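Local coordinates for 6-aminohexanoate-dimer hydrolase (Bacillus anthracis, PDB 4GB7), which probably hydrolyses the amide bond of linear 6-aminohexanoate dimers, as a serine hydrolase of the beta-lactamase-like family, at residues Thr175-Ala180 with Val192-His197; Leu218-Asn223 with Thr291-Ile296. All blocks are in the same frame, centred on the assembly; numbering follows the deposited sequence. Where two conformers were deposited one is given.

Contact 1 (Thr175-Ala180 with Val192-His197)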
loop_
_atom_site.group_PDB
_atom_site.type_symbol
_atom_site.label_atom_id
_atom_site.label_comp_id
_atom_site.label_asym_id
_atom_site.label_seq_id
_atom_site.Cartn_x
_atom_site.Cartn_y
_atom_site.Cartn_z
ATOM N N THR A 175 -19.377 7.594 -16.717
ATOM C CA THR A 175 -19.230 8.017 -15.297
ATOM C C THR A 175 -17.837 8.559 -15.073
ATOM O O THR A 175 -16.985 8.355 -15.893
ATOM C CB THR A 175 -19.523 6.881 -14.297
ATOM O OG1 THR A 175 -18.449 5.928 -14.301
ATOM C CG2 THR A 175 -20.862 6.200 -14.614
ATOM N N PRO A 176 -17.580 9.234 -13.929
ATOM C CA PRO A 176 -16.278 9.844 -13.775
ATOM C C PRO A 176 -15.067 8.882 -13.840
ATOM O O PRO A 176 -14.032 9.213 -14.443
ATOM C CB PRO A 176 -16.360 10.433 -12.381
ATOM C CG PRO A 176 -17.804 10.814 -12.259
ATOM C CD PRO A 176 -18.521 9.675 -12.887
ATOM N N PHE A 177 -15.147 7.761 -13.137
ATOM C CA PHE A 177 -14.058 6.748 -13.244
ATOM C C PHE A 177 -14.045 6.078 -14.600
ATOM O O PHE A 177 -12.992 5.676 -15.069
ATOM C CB PHE A 177 -14.090 5.692 -12.131
ATOM C CG PHE A 177 -13.673 6.224 -10.789
ATOM C CD1 PHE A 177 -12.381 6.666 -10.583
ATOM C CD2 PHE A 177 -14.576 6.280 -9.746
ATOM C CE1 PHE A 177 -11.984 7.148 -9.352
ATOM C CE2 PHE A 177 -14.191 6.767 -8.518
ATOM C CZ PHE A 177 -12.909 7.218 -8.342
ATOM N N GLY A 178 -15.201 5.977 -15.236
ATOM C CA GLY A 178 -15.283 5.436 -16.583
ATOM C C GLY A 178 -14.592 6.223 -17.679
ATOM O O GLY A 178 -13.979 5.642 -18.629
ATOM N N LYS A 179 -14.694 7.534 -17.559
ATOM C CA LYS A 179 -14.182 8.476 -18.535
ATOM C C LYS A 179 -12.697 8.664 -18.426
ATOM O O LYS A 179 -12.060 9.149 -19.361
ATOM C CB LYS A 179 -14.962 9.810 -18.411
ATOM C CG LYS A 179 -16.401 9.658 -18.871
ATOM C CD LYS A 179 -17.332 10.807 -18.472
ATOM C CE LYS A 179 -17.259 12.017 -19.361
ATOM N NZ LYS A 179 -18.082 13.096 -18.725
ATOM N N ALA A 180 -12.118 8.316 -17.281
ATOM C CA ALA A 180 -10.680 8.433 -17.114
ATOM C C ALA A 180 -9.958 7.364 -17.904
ATOM O O ALA A 180 -10.420 6.219 -17.988
ATOM C CB ALA A 180 -10.321 8.274 -15.647
ATOM N N VAL A 192 -12.645 13.147 -7.826
ATOM C CA VAL A 192 -13.944 12.615 -7.534
ATOM C C VAL A 192 -14.282 12.808 -6.063
ATOM O O VAL A 192 -13.417 12.680 -5.177
ATOM C CB VAL A 192 -13.969 11.093 -7.857
ATOM C CG1 VAL A 192 -14.978 10.330 -7.037
ATOM C CG2 VAL A 192 -14.169 10.853 -9.364
ATOM N N GLU A 193 -15.555 13.093 -5.810
ATOM C CA GLU A 193 -16.105 13.139 -4.452
ATOM C C GLU A 193 -17.286 12.146 -4.383
ATOM O O GLU A 193 -17.945 11.853 -5.422
ATOM C CB GLU A 193 -16.542 14.584 -4.076
ATOM C CG GLU A 193 -17.754 15.109 -4.869
ATOM C CD GLU A 193 -18.269 16.510 -4.471
ATOM O OE1 GLU A 193 -19.126 17.041 -5.176
ATOM O OE2 GLU A 193 -17.805 17.059 -3.462
ATOM N N TYR A 194 -17.555 11.664 -3.184
ATOM C CA TYR A 194 -18.642 10.765 -2.917
ATOM C C TYR A 194 -19.516 11.415 -1.865
ATOM O O TYR A 194 -19.029 12.252 -1.062
ATOM C CB TYR A 194 -18.133 9.427 -2.326
ATOM C CG TYR A 194 -17.000 8.753 -3.108
ATOM C CD1 TYR A 194 -17.263 7.929 -4.190
ATOM C CD2 TYR A 194 -15.691 8.938 -2.764
ATOM C CE1 TYR A 194 -16.236 7.309 -4.873
ATOM C CE2 TYR A 194 -14.664 8.321 -3.431
ATOM C CZ TYR A 194 -14.950 7.519 -4.518
ATOM O OH TYR A 194 -13.949 6.877 -5.210
ATOM N N PRO A 195 -20.787 11.003 -1.812
ATOM C CA PRO A 195 -21.593 11.373 -0.664
ATOM C C PRO A 195 -20.988 10.849 0.624
ATOM O O PRO A 195 -20.221 9.899 0.608
ATOM C CB PRO A 195 -22.936 10.671 -0.915
ATOM C CG PRO A 195 -22.947 10.303 -2.358
ATOM C CD PRO A 195 -21.527 10.186 -2.794
ATOM N N THR A 196 -21.321 11.478 1.741
ATOM C CA THR A 196 -20.962 10.927 3.044
ATOM C C THR A 196 -21.977 9.912 3.574
ATOM O O THR A 196 -21.624 9.084 4.399
ATOM C CB THR A 196 -20.802 12.025 4.105
ATOM O OG1 THR A 196 -22.061 12.653 4.368
ATOM C CG2 THR A 196 -19.758 13.060 3.688
ATOM N N HIS A 197 -23.240 9.973 3.126
ATOM C CA HIS A 197 -24.319 9.130 3.701
ATOM C C HIS A 197 -24.406 9.285 5.203
ATOM O O HIS A 197 -24.747 8.364 5.937
ATOM C CB HIS A 197 -24.127 7.670 3.278
ATOM C CG HIS A 197 -24.123 7.506 1.791
ATOM N ND1 HIS A 197 -25.236 7.673 1.054
ATOM C CD2 HIS A 197 -23.091 7.252 0.897
ATOM C CE1 HIS A 197 -24.934 7.544 -0.255
ATOM N NE2 HIS A 197 -23.627 7.259 -0.354
#
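The Phe177 ring carries Val192 on one face and the hydroxyl of Tyr194 at its edge. CG2 of Val192 makes a CH-pi contact over the face, 4.2 Å from the centroid of the Phe177 ring and 20° off its normal. It sits toward the rim rather than over the middle. Tyr194 OH comes in near the plane of the Phe177 ring and faces its CE2-CZ edge, 3.3 Å from both Phe177 CE2 and Phe177 CZ. The two aromatic side chains cross at about a right angle. The Tyr194 ring has a covered face of its own, where Val192 CG1 stands above the plane, also toward the rim. Val192 is shared between the two rings: CG2 lies over Phe177, while CG1 lies over Tyr194 and also touches the Phe177 rim, with Val192 CG1 3.9 Å from Phe177 CE2. Its chi1 of 153° puts CG1 anti to the backbone N and CG2 anti to the carbonyl carbon. CG2 reaches the proline next to Phe177, with Pro176 CB 3.8 Å from Val192 CG2.

The contact joins the short helix 176-179 to the end of strand 191-193 and the loop beyond it. Thr175 is the N-cap of that helix. Its OG1 accepts a weak capping bond from Gly178 N, at 3.4 Å. Leu234 of helix 230-235 and Ser253 and Thr256 of helix 251-265 add further neighbours around Phe177.

The chemistry across the contact is almost wholly apolar. Tyr194 OH finds its hydrogen-bonding partner outside both segments, in Asn250 OD1. That bond satisfies a buried hydroxyl and probably helps to hold the ring in place. Phe177 and Val192 are thus held by van der Waals and CH-pi contact.

Contact 2 (Leu218-Asn223 with Thr291-Ile296)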
loop_
_atom_site.group_PDB
_atom_site.type_symbol
_atom_site.label_atom_id
_atom_site.label_comp_id
_atom_site.label_asym_id
_atom_site.label_seq_id
_atom_site.Cartn_x
_atom_site.Cartn_y
_atom_site.Cartn_z
ATOM N N LEU A 218 -17.627 -0.680 8.318
ATOM C CA LEU A 218 -18.063 0.388 9.243
ATOM C C LEU A 218 -19.572 0.252 9.427
ATOM O O LEU A 218 -20.245 -0.392 8.624
ATOM C CB LEU A 218 -17.715 1.776 8.735
ATOM C CG LEU A 218 -16.229 2.150 8.806
ATOM C CD1 LEU A 218 -15.965 3.459 8.080
ATOM C CD2 LEU A 218 -15.787 2.192 10.267
ATOM N N PRO A 219 -20.121 0.851 10.495
ATOM C CA PRO A 219 -21.534 0.605 10.803
ATOM C C PRO A 219 -22.468 1.285 9.806
ATOM O O PRO A 219 -22.292 2.483 9.507
ATOM C CB PRO A 219 -21.711 1.243 12.171
ATOM C CG PRO A 219 -20.346 1.284 12.732
ATOM C CD PRO A 219 -19.475 1.596 11.573
ATOM N N ARG A 220 -23.457 0.538 9.322
ATOM C CA ARG A 220 -24.455 1.127 8.439
ATOM C C ARG A 220 -25.677 1.398 9.307
ATOM O O ARG A 220 -26.276 0.469 9.831
ATOM C CB ARG A 220 -24.804 0.201 7.290
ATOM C CG ARG A 220 -23.690 -0.095 6.316
ATOM C CD ARG A 220 -23.997 -1.296 5.418
ATOM N NE ARG A 220 -22.983 -1.508 4.370
ATOM C CZ ARG A 220 -22.959 -2.555 3.540
ATOM N NH1 ARG A 220 -23.901 -3.497 3.630
ATOM N NH2 ARG A 220 -22.007 -2.639 2.594
ATOM N N ASP A 221 -26.009 2.670 9.481
ATOM C CA ASP A 221 -27.062 3.030 10.423
ATOM C C ASP A 221 -28.444 2.698 9.885
ATOM O O ASP A 221 -28.581 2.146 8.775
ATOM C CB ASP A 221 -26.919 4.481 10.904
ATOM C CG ASP A 221 -27.248 5.501 9.844
ATOM O OD1 ASP A 221 -27.923 5.190 8.823
ATOM O OD2 ASP A 221 -26.816 6.652 10.062
ATOM N N LYS A 222 -29.469 2.997 10.682
ATOM C CA LYS A 222 -30.848 2.666 10.311
ATOM C C LYS A 222 -31.265 3.292 8.988
ATOM O O LYS A 222 -32.069 2.725 8.279
ATOM C CB LYS A 222 -31.838 3.053 11.417
ATOM C CG LYS A 222 -31.877 4.529 11.816
ATOM C CD LYS A 222 -32.952 4.777 12.886
ATOM C CE LYS A 222 -33.033 6.246 13.317
ATOM N NZ LYS A 222 -33.786 6.471 14.577
ATOM N N ASN A 223 -30.728 4.462 8.667
ATOM C CA ASN A 223 -31.151 5.160 7.463
ATOM C C ASN A 223 -30.183 5.004 6.315
ATOM O O ASN A 223 -30.307 5.725 5.326
ATOM C CB ASN A 223 -31.361 6.652 7.749
ATOM C CG ASN A 223 -32.458 6.905 8.765
ATOM O OD1 ASN A 223 -32.220 7.545 9.780
ATOM N ND2 ASN A 223 -33.659 6.383 8.503
ATOM N N THR A 291 -12.370 -8.205 1.744
ATOM C CA THR A 291 -13.335 -8.021 0.645
ATOM C C THR A 291 -14.637 -7.354 1.108
ATOM O O THR A 291 -14.933 -7.310 2.283
ATOM C CB THR A 291 -13.697 -9.367 -0.034
ATOM O OG1 THR A 291 -14.591 -10.123 0.816
ATOM C CG2 THR A 291 -12.434 -10.198 -0.370
ATOM N N ASP A 292 -15.453 -6.926 0.148
ATOM C CA ASP A 292 -16.853 -6.612 0.399
ATOM C C ASP A 292 -17.685 -7.910 0.494
ATOM O O ASP A 292 -17.153 -9.028 0.381
ATOM C CB ASP A 292 -17.377 -5.555 -0.632
ATOM C CG ASP A 292 -17.560 -6.081 -2.015
ATOM O OD1 ASP A 292 -17.649 -7.298 -2.182
ATOM O OD2 ASP A 292 -17.672 -5.217 -2.951
ATOM N N GLU A 293 -18.989 -7.758 0.720
ATOM C CA GLU A 293 -19.854 -8.908 0.968
ATOM C C GLU A 293 -20.002 -9.764 -0.283
ATOM O O GLU A 293 -20.425 -10.920 -0.191
ATOM C CB GLU A 293 -21.213 -8.447 1.401
ATOM C CG GLU A 293 -21.294 -7.818 2.759
ATOM C CD GLU A 293 -22.601 -7.049 2.901
ATOM O OE1 GLU A 293 -22.713 -5.859 2.444
ATOM O OE2 GLU A 293 -23.532 -7.670 3.458
ATOM N N THR A 294 -19.660 -9.196 -1.440
ATOM C CA THR A 294 -19.660 -9.937 -2.687
ATOM C C THR A 294 -18.333 -10.602 -3.044
ATOM O O THR A 294 -18.179 -11.160 -4.125
ATOM C CB THR A 294 -20.229 -9.107 -3.857
ATOM O OG1 THR A 294 -19.317 -8.101 -4.293
ATOM C CG2 THR A 294 -21.588 -8.526 -3.477
ATOM N N LYS A 295 -17.405 -10.612 -2.082
ATOM C CA LYS A 295 -16.066 -11.197 -2.244
ATOM C C LYS A 295 -15.196 -10.470 -3.283
ATOM O O LYS A 295 -14.190 -11.017 -3.804
ATOM C CB LYS A 295 -16.126 -12.712 -2.491
ATOM C CG LYS A 295 -16.896 -13.506 -1.444
ATOM C CD LYS A 295 -16.427 -13.244 0.009
ATOM C CE LYS A 295 -14.892 -13.272 0.301
ATOM N NZ LYS A 295 -14.323 -14.672 0.239
ATOM N N ILE A 296 -15.545 -9.206 -3.528
ATOM C CA ILE A 296 -14.673 -8.312 -4.291
ATOM C C ILE A 296 -13.674 -7.682 -3.343
ATOM O O ILE A 296 -14.048 -7.054 -2.339
ATOM C CB ILE A 296 -15.476 -7.222 -5.037
ATOM C CG1 ILE A 296 -16.367 -7.836 -6.123
ATOM C CG2 ILE A 296 -14.562 -6.174 -5.639
ATOM C CD1 ILE A 296 -15.666 -8.645 -7.179
#
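A surface salt bridge between two loops of the beta-lactamase-like fold joins Arg220 to Glu293. Glu293 rides on a type I beta turn from Asp292 to Lys295, which also contains an Asx turn. The turn follows strand 287-290. Arg220 comes from the loop between helices 206-214 and 230-235.

Both bonds end on one carboxylate oxygen. Arg220 NH1 donates to Glu293 OE1 at 2.9 Å, with an N-H...O angle of 142°. Arg220 NH2 gives the same OE1 a weak bond of 3.3 Å. OE1 lies near the guanidinium edge, somewhat tilted from its plane, and NH1 meets it on the syn side but well out of the carboxylate plane. The guanidinium and carboxylate planes are 56° apart, so this is not the flat, two-oxygen pairing. The arginine chain is extended from CG to NE, which carries the guanidinium out to the turn. The two side chains come from opposite directions and touch only through their charged groups.

The Arg220 guanidinium has other partners. NH2 also donates to the backbone oxygens of Leu213 and Met228, which should help fix its rotation. Glu293 is exposed, and solvent would probably weaken the pairing.

Asp292 braces the turn that presents Glu293. Its backbone O accepts from Lys295 N at 2.9 Å, which closes the beta turn, and from Thr291 OG1. Its OD2 accepts from Ile230 N, tying the turn to the start of helix 230-235. Its OD1 gathers three donors. Thr294 OG1 comes on the syn side at 2.8 Å from Asp292 OD1. Thr294 N and Ile296 N both approach from well out of the carboxylate plane, with Ile296 N 3.1 Å from Asp292 OD1.

Both segments of contact 1 come earlier in the chain than either segment of contact 2. The contact centres are about 19 Å apart and the nearest atoms about 5 Å apart, without touching. Measured from the contact centres, they lie about 21 and 22 Å from the centre of the chain. All four segments belong to the beta-lactamase-like part of the protein. Helices 206-214 and 230-235 link the two sites. Tyr194 touches both helices. In contact 2, Arg220 bonds to Leu213 of the first and Asp292 to Ile230 of the second. Both contacts thus lean on the same two helices, contact 1 mainly through aromatic packing and contact 2 through charged and polar bonds.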